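Local coordinates for lambda integrase (Enterobacteria phage lambda, PDB 1AE9), which catalyses the site-specific recombination that integrates phage DNA into the host genome and, together with excisionase, excises it, this chain being its catalytic domain, at residues 30-35 with 70-75; 2-7 with 135-140; 23-28 with 80-85. One frame throughout, in Å; residues are numbered along the deposited sequence.

In the fold
All three contacts lie within the catalytic domain and nest along the chain: contact 2 closes the longest loop, and contacts 1 and 3 fall inside it. Contacts 1 and 3 are buried and share helix 21-33, whose C-terminal end packs on strand 71-72 while its middle pairs with helix 79-90. Contact 2, partly open to solvent, sets the N-terminal segment against helix 133-145. It meets contact 1 directly, since that helix bonds to backbone carbonyls of segment 30-35; contact 3 stays about 6 Å from contact 2 at the nearest atoms. Chemistry follows place: branched aliphatics in contact 1, stacked arginines in contact 2, a salt bridge beside leucine in contact 3.

Contact 1: 30-35 with 70-75; sequences AVVTGQ and LHIDAL
The C-terminal end of helix 21-33 meets strand 71-72 of the small antiparallel pair 71-72/77-78 in the interior of the tyrosine recombinase catalytic domain. Ile72 is the central side chain, its CB directed at the helix. With CG1 anti to its own carbonyl carbon (chi1 -84°), it lays CG1 against the helix backbone, 3.8 Å from Val32 CA, and the same carbon reaches the side chain of Val31, where Val31 CG1 is 3.9 Å from Ile72 CG1. These two side chains cross nearly at right angles, whereas Ile72 and Val32 slide past each other in opposite directions. Val31 CG1, anti to the backbone N, also meets Leu75 CD1 at 4.3 Å. Val32 CG2 lies 4.3 Å from Leu70 CB. Valine branches at CB, so its methyls stay near the helix backbone, consistent with the 5.8 Å between Val32 CA and Ile72 CA. Helix 133-145 and Ile77 of the partner strand enclose the same apolar cluster. Two carbonyls near the helix end, Val31 O and Val32 O, accept from Ser138 OG and Tyr142 OH of helix 133-145. Gly34, with positive phi (66°), takes the chain out of the helix, a conformation that favours glycine. Beyond it Gln35 folds back, NE2 donating to Thr33 O at 2.9 Å from above the carbonyl plane (C=O...N 147°), while Gly34 O receives NH1 of Arg135, a predicted active-site residue.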
loop_
_atom_site.group_PDB
_atom_site.type_symbol
_atom_site.label_atom_id
_atom_site.label_comp_id
_atom_site.label_asym_id
_atom_site.label_seq_id
_atom_site.Cartn_x
_atom_site.Cartn_y
_atom_site.Cartn_z
ATOM N N ALA A 30 -8.368 -8.028 16.770
ATOM C CA ALA A 30 -8.572 -6.586 16.758
ATOM C C ALA A 30 -9.507 -6.144 17.885
ATOM O O ALA A 30 -9.266 -5.118 18.531
ATOM C CB ALA A 30 -9.141 -6.151 15.418
ATOM N N VAL A 31 -10.575 -6.907 18.108
ATOM C CA VAL A 31 -11.547 -6.574 19.150
ATOM C C VAL A 31 -11.048 -6.882 20.563
ATOM O O VAL A 31 -11.225 -6.076 21.465
ATOM C CB VAL A 31 -12.933 -7.261 18.901
ATOM C CG1 VAL A 31 -13.907 -6.957 20.050
ATOM C CG2 VAL A 31 -13.536 -6.768 17.579
ATOM N N VAL A 32 -10.391 -8.018 20.755
ATOM C CA VAL A 32 -9.914 -8.365 22.086
ATOM C C VAL A 32 -8.649 -7.613 22.545
ATOM O O VAL A 32 -8.415 -7.477 23.749
ATOM C CB VAL A 32 -9.776 -9.911 22.258
ATOM C CG1 VAL A 32 -8.506 -10.433 21.614
ATOM C CG2 VAL A 32 -9.841 -10.291 23.727
ATOM N N THR A 33 -7.826 -7.131 21.611
ATOM C CA THR A 33 -6.621 -6.387 21.999
ATOM C C THR A 33 -6.798 -4.879 21.820
ATOM O O THR A 33 -6.044 -4.092 22.394
ATOM C CB THR A 33 -5.344 -6.808 21.205
ATOM O OG1 THR A 33 -5.446 -6.361 19.846
ATOM C CG2 THR A 33 -5.134 -8.318 21.239
ATOM N N GLY A 34 -7.770 -4.482 20.998
ATOM C CA GLY A 34 -8.013 -3.071 20.740
ATOM C C GLY A 34 -6.895 -2.338 20.000
ATOM O O GLY A 34 -6.910 -1.101 19.922
ATOM N N GLN A 35 -5.946 -3.079 19.422
ATOM C CA GLN A 35 -4.822 -2.461 18.717
ATOM C C GLN A 35 -5.096 -2.089 17.259
ATOM O O GLN A 35 -5.907 -2.729 16.581
ATOM C CB GLN A 35 -3.580 -3.354 18.821
ATOM C CG GLN A 35 -3.123 -3.614 20.268
ATOM C CD GLN A 35 -3.035 -2.334 21.095
ATOM O OE1 GLN A 35 -2.262 -1.419 20.782
ATOM N NE2 GLN A 35 -3.849 -2.250 22.137
ATOM N N LEU A 70 -7.299 -11.803 28.753
ATOM C CA LEU A 70 -8.441 -10.968 28.384
ATOM C C LEU A 70 -9.518 -11.720 27.609
ATOM O O LEU A 70 -9.231 -12.690 26.896
ATOM C CB LEU A 70 -7.989 -9.745 27.583
ATOM C CG LEU A 70 -7.426 -8.558 28.366
ATOM C CD1 LEU A 70 -7.023 -7.454 27.397
ATOM C CD2 LEU A 70 -8.470 -8.038 29.354
ATOM N N HIS A 71 -10.760 -11.272 27.776
ATOM C CA HIS A 71 -11.924 -11.861 27.113
ATOM C C HIS A 71 -12.839 -10.711 26.739
ATOM O O HIS A 71 -12.881 -9.695 27.440
ATOM C CB HIS A 71 -12.747 -12.739 28.081
ATOM C CG HIS A 71 -12.203 -14.118 28.315
ATOM N ND1 HIS A 71 -11.208 -14.388 29.234
ATOM C CD2 HIS A 71 -12.581 -15.319 27.810
ATOM C CE1 HIS A 71 -10.999 -15.693 29.288
ATOM N NE2 HIS A 71 -11.819 -16.280 28.434
ATOM N N ILE A 72 -13.558 -10.865 25.635
ATOM C CA ILE A 72 -14.560 -9.886 25.215
ATOM C C ILE A 72 -15.846 -10.690 25.389
ATOM O O ILE A 72 -16.219 -11.499 24.534
ATOM C CB ILE A 72 -14.397 -9.428 23.747
ATOM C CG1 ILE A 72 -13.370 -8.299 23.677
ATOM C CG2 ILE A 72 -15.741 -8.932 23.184
ATOM C CD1 ILE A 72 -13.893 -6.955 24.179
ATOM N N ASP A 73 -16.474 -10.508 26.542
ATOM C CA ASP A 73 -17.693 -11.224 26.886
ATOM C C ASP A 73 -18.848 -11.098 25.904
ATOM O O ASP A 73 -19.424 -12.111 25.507
ATOM C CB ASP A 73 -18.140 -10.829 28.289
ATOM C CG ASP A 73 -17.114 -11.188 29.345
ATOM O OD1 ASP A 73 -16.371 -12.181 29.159
ATOM O OD2 ASP A 73 -17.048 -10.467 30.359
ATOM N N ALA A 74 -19.135 -9.881 25.457
ATOM C CA ALA A 74 -20.242 -9.636 24.533
ATOM C C ALA A 74 -20.244 -10.476 23.254
ATOM O O ALA A 74 -21.307 -10.766 22.696
ATOM C CB ALA A 74 -20.317 -8.151 24.188
ATOM N N LEU A 75 -19.062 -10.883 22.803
ATOM C CA LEU A 75 -18.940 -11.664 21.579
ATOM C C LEU A 75 -18.346 -13.048 21.795
ATOM O O LEU A 75 -18.202 -13.819 20.846
ATOM C CB LEU A 75 -18.111 -10.893 20.550
ATOM C CG LEU A 75 -18.754 -9.605 20.033
ATOM C CD1 LEU A 75 -17.739 -8.798 19.247
ATOM C CD2 LEU A 75 -19.960 -9.946 19.173
#

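Contact 2: 2-7 with 135-140; sequences SRLTAD and RSLSAR
Arg3 lays its guanidinium flat over that of Arg140, the centres 4.0 Å apart and the planes inclined by 25°. Arg140 NE sits over the middle of the Arg3 group, 3.7 Å from Arg3 CZ. Both chains bend at chi3, and their flat ends lie face to face although the side chains cross obliquely. The opposite face of the Arg140 guanidinium rests on its own helix 133-145, which carries the predicted active-site Arg135, over Ser136 O and Leu137 CA. In its plane lie Leu4 O and a water; the water accepts from Leu4 N at 2.8 Å and from Arg140 NH2 at 3.2 Å, linking the domain's N-terminal loop to the helix. Leu4 O is only 2.6 Å from Arg140 NH2, but the angle is poor for a hydrogen bond. Beside the stacked arginines Leu137 CD1 presses to 3.4 Å from Leu4 O and lies 3.9 Å from Ala6 N, at the start of helix 6-15, where Thr5 is the N-cap. Arginine suits this partly exposed joint, since its flat cation can stack while its edge faces polar atoms. Two like charges so close should repel, a cost probably eased by solvent and by the carbonyl oxygens Leu4 O and Ser136 O beside Arg140.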
loop_
_atom_site.group_PDB
_atom_site.type_symbol
_atom_site.label_atom_id
_atom_site.label_comp_id
_atom_site.label_asym_id
_atom_site.label_seq_id
_atom_site.Cartn_x
_atom_site.Cartn_y
_atom_site.Cartn_z
ATOM N N SER A 2 -19.637 5.530 9.660
ATOM C CA SER A 2 -20.467 4.689 10.512
ATOM C C SER A 2 -19.649 3.850 11.500
ATOM O O SER A 2 -18.491 3.522 11.246
ATOM C CB SER A 2 -21.318 3.767 9.623
ATOM O OG SER A 2 -22.242 2.983 10.363
ATOM N N ARG A 3 -20.252 3.561 12.648
ATOM C CA ARG A 3 -19.630 2.731 13.671
ATOM C C ARG A 3 -20.042 1.282 13.360
ATOM O O ARG A 3 -20.854 1.033 12.459
ATOM C CB ARG A 3 -20.133 3.133 15.063
ATOM C CG ARG A 3 -21.657 3.184 15.187
ATOM C CD ARG A 3 -22.128 3.402 16.630
ATOM N NE ARG A 3 -22.456 2.144 17.307
ATOM C CZ ARG A 3 -22.746 2.032 18.604
ATOM N NH1 ARG A 3 -22.753 3.103 19.391
ATOM N NH2 ARG A 3 -23.012 0.838 19.124
ATOM N N LEU A 4 -19.481 0.330 14.092
ATOM C CA LEU A 4 -19.818 -1.075 13.893
ATOM C C LEU A 4 -20.277 -1.613 15.239
ATOM O O LEU A 4 -19.555 -1.499 16.223
ATOM C CB LEU A 4 -18.593 -1.858 13.418
ATOM C CG LEU A 4 -18.834 -3.312 13.008
ATOM C CD1 LEU A 4 -19.577 -3.355 11.681
ATOM C CD2 LEU A 4 -17.502 -4.045 12.911
ATOM N N THR A 5 -21.486 -2.167 15.292
ATOM C CA THR A 5 -22.009 -2.718 16.543
ATOM C C THR A 5 -21.580 -4.176 16.693
ATOM O O THR A 5 -21.072 -4.785 15.741
ATOM C CB THR A 5 -23.561 -2.641 16.606
ATOM O OG1 THR A 5 -24.137 -3.527 15.636
ATOM C CG2 THR A 5 -24.035 -1.228 16.335
ATOM N N ALA A 6 -21.796 -4.737 17.877
ATOM C CA ALA A 6 -21.450 -6.130 18.134
ATOM C C ALA A 6 -22.241 -7.078 17.229
ATOM O O ALA A 6 -21.682 -8.045 16.709
ATOM C CB ALA A 6 -21.690 -6.477 19.600
ATOM N N ASP A 7 -23.537 -6.813 17.045
ATOM C CA ASP A 7 -24.371 -7.669 16.198
ATOM C C ASP A 7 -23.904 -7.592 14.730
ATOM O O ASP A 7 -23.887 -8.607 14.023
ATOM C CB ASP A 7 -25.864 -7.299 16.333
ATOM C CG ASP A 7 -26.808 -8.414 15.838
ATOM O OD1 ASP A 7 -26.822 -9.517 16.428
ATOM O OD2 ASP A 7 -27.551 -8.189 14.861
ATOM N N ARG A 135 -11.521 -1.199 16.366
ATOM C CA ARG A 135 -10.798 -0.619 17.503
ATOM C C ARG A 135 -11.768 0.189 18.386
ATOM O O ARG A 135 -11.705 0.125 19.615
ATOM C CB ARG A 135 -9.650 0.259 16.989
ATOM C CG ARG A 135 -8.796 0.926 18.053
ATOM C CD ARG A 135 -7.492 1.457 17.430
ATOM N NE ARG A 135 -6.957 2.631 18.127
ATOM C CZ ARG A 135 -6.118 2.600 19.163
ATOM N NH1 ARG A 135 -5.685 1.445 19.662
ATOM N NH2 ARG A 135 -5.700 3.744 19.703
ATOM N N SER A 136 -12.678 0.925 17.751
ATOM C CA SER A 136 -13.687 1.703 18.474
ATOM C C SER A 136 -14.654 0.727 19.135
ATOM O O SER A 136 -15.092 0.952 20.263
ATOM C CB SER A 136 -14.471 2.609 17.521
ATOM O OG SER A 136 -13.614 3.503 16.844
ATOM N N LEU A 137 -14.995 -0.352 18.428
ATOM C CA LEU A 137 -15.896 -1.357 18.982
ATOM C C LEU A 137 -15.261 -1.944 20.239
ATOM O O LEU A 137 -15.919 -2.049 21.276
ATOM C CB LEU A 137 -16.214 -2.455 17.957
ATOM C CG LEU A 137 -17.101 -3.623 18.424
ATOM C CD1 LEU A 137 -18.431 -3.127 18.967
ATOM C CD2 LEU A 137 -17.326 -4.589 17.285
ATOM N N SER A 138 -13.979 -2.290 20.152
ATOM C CA SER A 138 -13.222 -2.830 21.281
ATOM C C SER A 138 -13.354 -1.889 22.490
ATOM O O SER A 138 -13.624 -2.329 23.606
ATOM C CB SER A 138 -11.741 -2.958 20.893
ATOM O OG SER A 138 -10.948 -3.441 21.966
ATOM N N ALA A 139 -13.149 -0.597 22.260
ATOM C CA ALA A 139 -13.244 0.401 23.320
ATOM C C ALA A 139 -14.627 0.438 23.980
ATOM O O ALA A 139 -14.717 0.386 25.203
ATOM C CB ALA A 139 -12.874 1.785 22.780
ATOM N N ARG A 140 -15.695 0.524 23.179
ATOM C CA ARG A 140 -17.065 0.572 23.710
ATOM C C ARG A 140 -17.431 -0.692 24.481
ATOM O O ARG A 140 -18.068 -0.622 25.536
ATOM C CB ARG A 140 -18.088 0.825 22.597
ATOM C CG ARG A 140 -17.929 2.172 21.899
ATOM C CD ARG A 140 -19.090 2.478 20.952
ATOM N NE ARG A 140 -19.313 1.427 19.956
ATOM C CZ ARG A 140 -18.783 1.411 18.732
ATOM N NH1 ARG A 140 -17.984 2.392 18.325
ATOM N NH2 ARG A 140 -19.056 0.411 17.909
HETATM O O HOH W 1 -17.179 1.204 15.497
#

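Contact 3: 23-28 with 80-85; sequences LRLAME and KETLDK
Glu28 OE1 accepts from Lys85 NZ of the facing helix at 3.0 Å, in a salt bridge. The lysine approaches on the syn lone pair of OE1, facing OE2, and therefore also makes a weak bond to Glu28 OE2 at 3.3 Å. Thr82 OG1 lies 2.9 Å from Glu28 OE1 and also within reach of Ser78 O, one turn back. Glu28 reaches across in an extended chain (chi2 179°), whereas Lys85 bends at chi2 and chi3; the two cross at about a right angle. That bend folds the lysine methylenes over Leu25, whose CD2 touches Lys85 CB at 3.6 Å and Lys85 CE at the same distance. Lysine suits this place because its carbon chain can cover a leucine while its ammonium group pairs with the carboxylate. Thr82 likewise serves two surroundings, its CG2 lying 3.9 Å from Glu28 CB and meeting Leu25 only loosely. In the next shell Tyr13 OH hydrogen-bonds Glu28 OE2, which helps to fix the carboxylate, and the buried charge is probably stabilised in its ionised form by the ammonium. Cys86 and Leu90 extend the apolar side around Leu25. The segments run roughly antiparallel, at 149° with axes 10.0 Å apart, joining helix 21-33 to helix 79-90, which follows strand 77-78, while Tyr9 of helix 6-15 touches Glu28 and Met27, and helix 106-120 touches Leu23 and Met27.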
loop_
_atom_site.group_PDB
_atom_site.type_symbol
_atom_site.label_atom_id
_atom_site.label_comp_id
_atom_site.label_asym_id
_atom_site.label_seq_id
_atom_site.Cartn_x
_atom_site.Cartn_y
_atom_site.Cartn_z
ATOM N N LEU A 23 -8.775 -13.973 8.205
ATOM C CA LEU A 23 -9.680 -12.839 8.393
ATOM C C LEU A 23 -10.428 -12.874 9.724
ATOM O O LEU A 23 -10.374 -11.906 10.484
ATOM C CB LEU A 23 -10.668 -12.692 7.219
ATOM C CG LEU A 23 -11.581 -11.450 7.300
ATOM C CD1 LEU A 23 -10.752 -10.166 7.467
ATOM C CD2 LEU A 23 -12.458 -11.354 6.075
ATOM N N ARG A 24 -11.117 -13.975 10.010
ATOM C CA ARG A 24 -11.856 -14.103 11.264
ATOM C C ARG A 24 -10.936 -13.951 12.473
ATOM O O ARG A 24 -11.306 -13.317 13.468
ATOM C CB ARG A 24 -12.590 -15.447 11.329
ATOM C CG ARG A 24 -13.852 -15.487 10.479
ATOM C CD ARG A 24 -14.572 -16.817 10.604
ATOM N NE ARG A 24 -15.901 -16.779 9.995
ATOM C CZ ARG A 24 -16.552 -17.843 9.525
ATOM N NH1 ARG A 24 -16.005 -19.050 9.579
ATOM N NH2 ARG A 24 -17.764 -17.702 9.005
ATOM N N LEU A 25 -9.733 -14.515 12.381
ATOM C CA LEU A 25 -8.768 -14.441 13.472
ATOM C C LEU A 25 -8.261 -13.014 13.673
ATOM O O LEU A 25 -8.107 -12.560 14.810
ATOM C CB LEU A 25 -7.619 -15.421 13.224
ATOM C CG LEU A 25 -8.082 -16.885 13.235
ATOM C CD1 LEU A 25 -6.986 -17.805 12.704
ATOM C CD2 LEU A 25 -8.495 -17.291 14.647
ATOM N N ALA A 26 -8.029 -12.295 12.577
ATOM C CA ALA A 26 -7.578 -10.911 12.679
ATOM C C ALA A 26 -8.699 -10.065 13.300
ATOM O O ALA A 26 -8.429 -9.168 14.107
ATOM C CB ALA A 26 -7.197 -10.371 11.313
ATOM N N MET A 27 -9.951 -10.367 12.940
ATOM C CA MET A 27 -11.116 -9.648 13.484
ATOM C C MET A 27 -11.195 -9.842 14.998
ATOM O O MET A 27 -11.351 -8.875 15.755
ATOM C CB MET A 27 -12.424 -10.121 12.832
ATOM C CG MET A 27 -12.661 -9.568 11.427
ATOM S SD MET A 27 -14.081 -10.286 10.581
ATOM C CE MET A 27 -15.432 -9.624 11.625
ATOM N N GLU A 28 -11.056 -11.088 15.438
ATOM C CA GLU A 28 -11.105 -11.391 16.862
ATOM C C GLU A 28 -9.971 -10.701 17.613
ATOM O O GLU A 28 -10.191 -10.085 18.662
ATOM C CB GLU A 28 -11.028 -12.894 17.087
ATOM C CG GLU A 28 -12.269 -13.636 16.655
ATOM C CD GLU A 28 -12.161 -15.135 16.857
ATOM O OE1 GLU A 28 -11.057 -15.634 17.160
ATOM O OE2 GLU A 28 -13.189 -15.825 16.698
ATOM N N LYS A 80 -6.755 -15.932 24.579
ATOM C CA LYS A 80 -5.936 -17.146 24.583
ATOM C C LYS A 80 -6.385 -18.114 23.497
ATOM O O LYS A 80 -5.556 -18.654 22.763
ATOM C CB LYS A 80 -5.984 -17.827 25.956
ATOM N N GLU A 81 -7.700 -18.310 23.381
ATOM C CA GLU A 81 -8.281 -19.213 22.378
ATOM C C GLU A 81 -7.943 -18.741 20.967
ATOM O O GLU A 81 -7.614 -19.549 20.100
ATOM C CB GLU A 81 -9.801 -19.255 22.517
ATOM C CG GLU A 81 -10.293 -19.648 23.886
ATOM C CD GLU A 81 -10.461 -21.133 24.040
ATOM O OE1 GLU A 81 -11.523 -21.646 23.617
ATOM O OE2 GLU A 81 -9.539 -21.784 24.584
ATOM N N THR A 82 -8.079 -17.434 20.737
ATOM C CA THR A 82 -7.780 -16.830 19.441
ATOM C C THR A 82 -6.301 -17.023 19.105
ATOM O O THR A 82 -5.966 -17.448 17.998
ATOM C CB THR A 82 -8.138 -15.333 19.430
ATOM O OG1 THR A 82 -9.557 -15.188 19.594
ATOM C CG2 THR A 82 -7.721 -14.685 18.120
ATOM N N LEU A 83 -5.422 -16.754 20.071
ATOM C CA LEU A 83 -3.985 -16.924 19.855
ATOM C C LEU A 83 -3.666 -18.382 19.554
ATOM O O LEU A 83 -2.831 -18.673 18.688
ATOM C CB LEU A 83 -3.192 -16.445 21.071
ATOM C CG LEU A 83 -3.156 -14.932 21.297
ATOM C CD1 LEU A 83 -2.503 -14.632 22.638
ATOM C CD2 LEU A 83 -2.402 -14.244 20.164
ATOM N N ASP A 84 -4.338 -19.302 20.248
ATOM C CA ASP A 84 -4.120 -20.732 20.007
ATOM C C ASP A 84 -4.489 -21.057 18.566
ATOM O O ASP A 84 -3.750 -21.761 17.867
ATOM C CB ASP A 84 -4.957 -21.593 20.959
ATOM C CG ASP A 84 -4.378 -21.655 22.360
ATOM O OD1 ASP A 84 -3.311 -21.051 22.610
ATOM O OD2 ASP A 84 -4.998 -22.314 23.217
ATOM N N LYS A 85 -5.623 -20.521 18.120
ATOM C CA LYS A 85 -6.081 -20.737 16.752
ATOM C C LYS A 85 -5.101 -20.132 15.742
ATOM O O LYS A 85 -4.813 -20.743 14.715
ATOM C CB LYS A 85 -7.493 -20.157 16.567
ATOM C CG LYS A 85 -8.592 -20.994 17.234
ATOM C CD LYS A 85 -9.690 -20.143 17.894
ATOM C CE LYS A 85 -10.462 -19.274 16.908
ATOM N NZ LYS A 85 -11.563 -18.521 17.584
#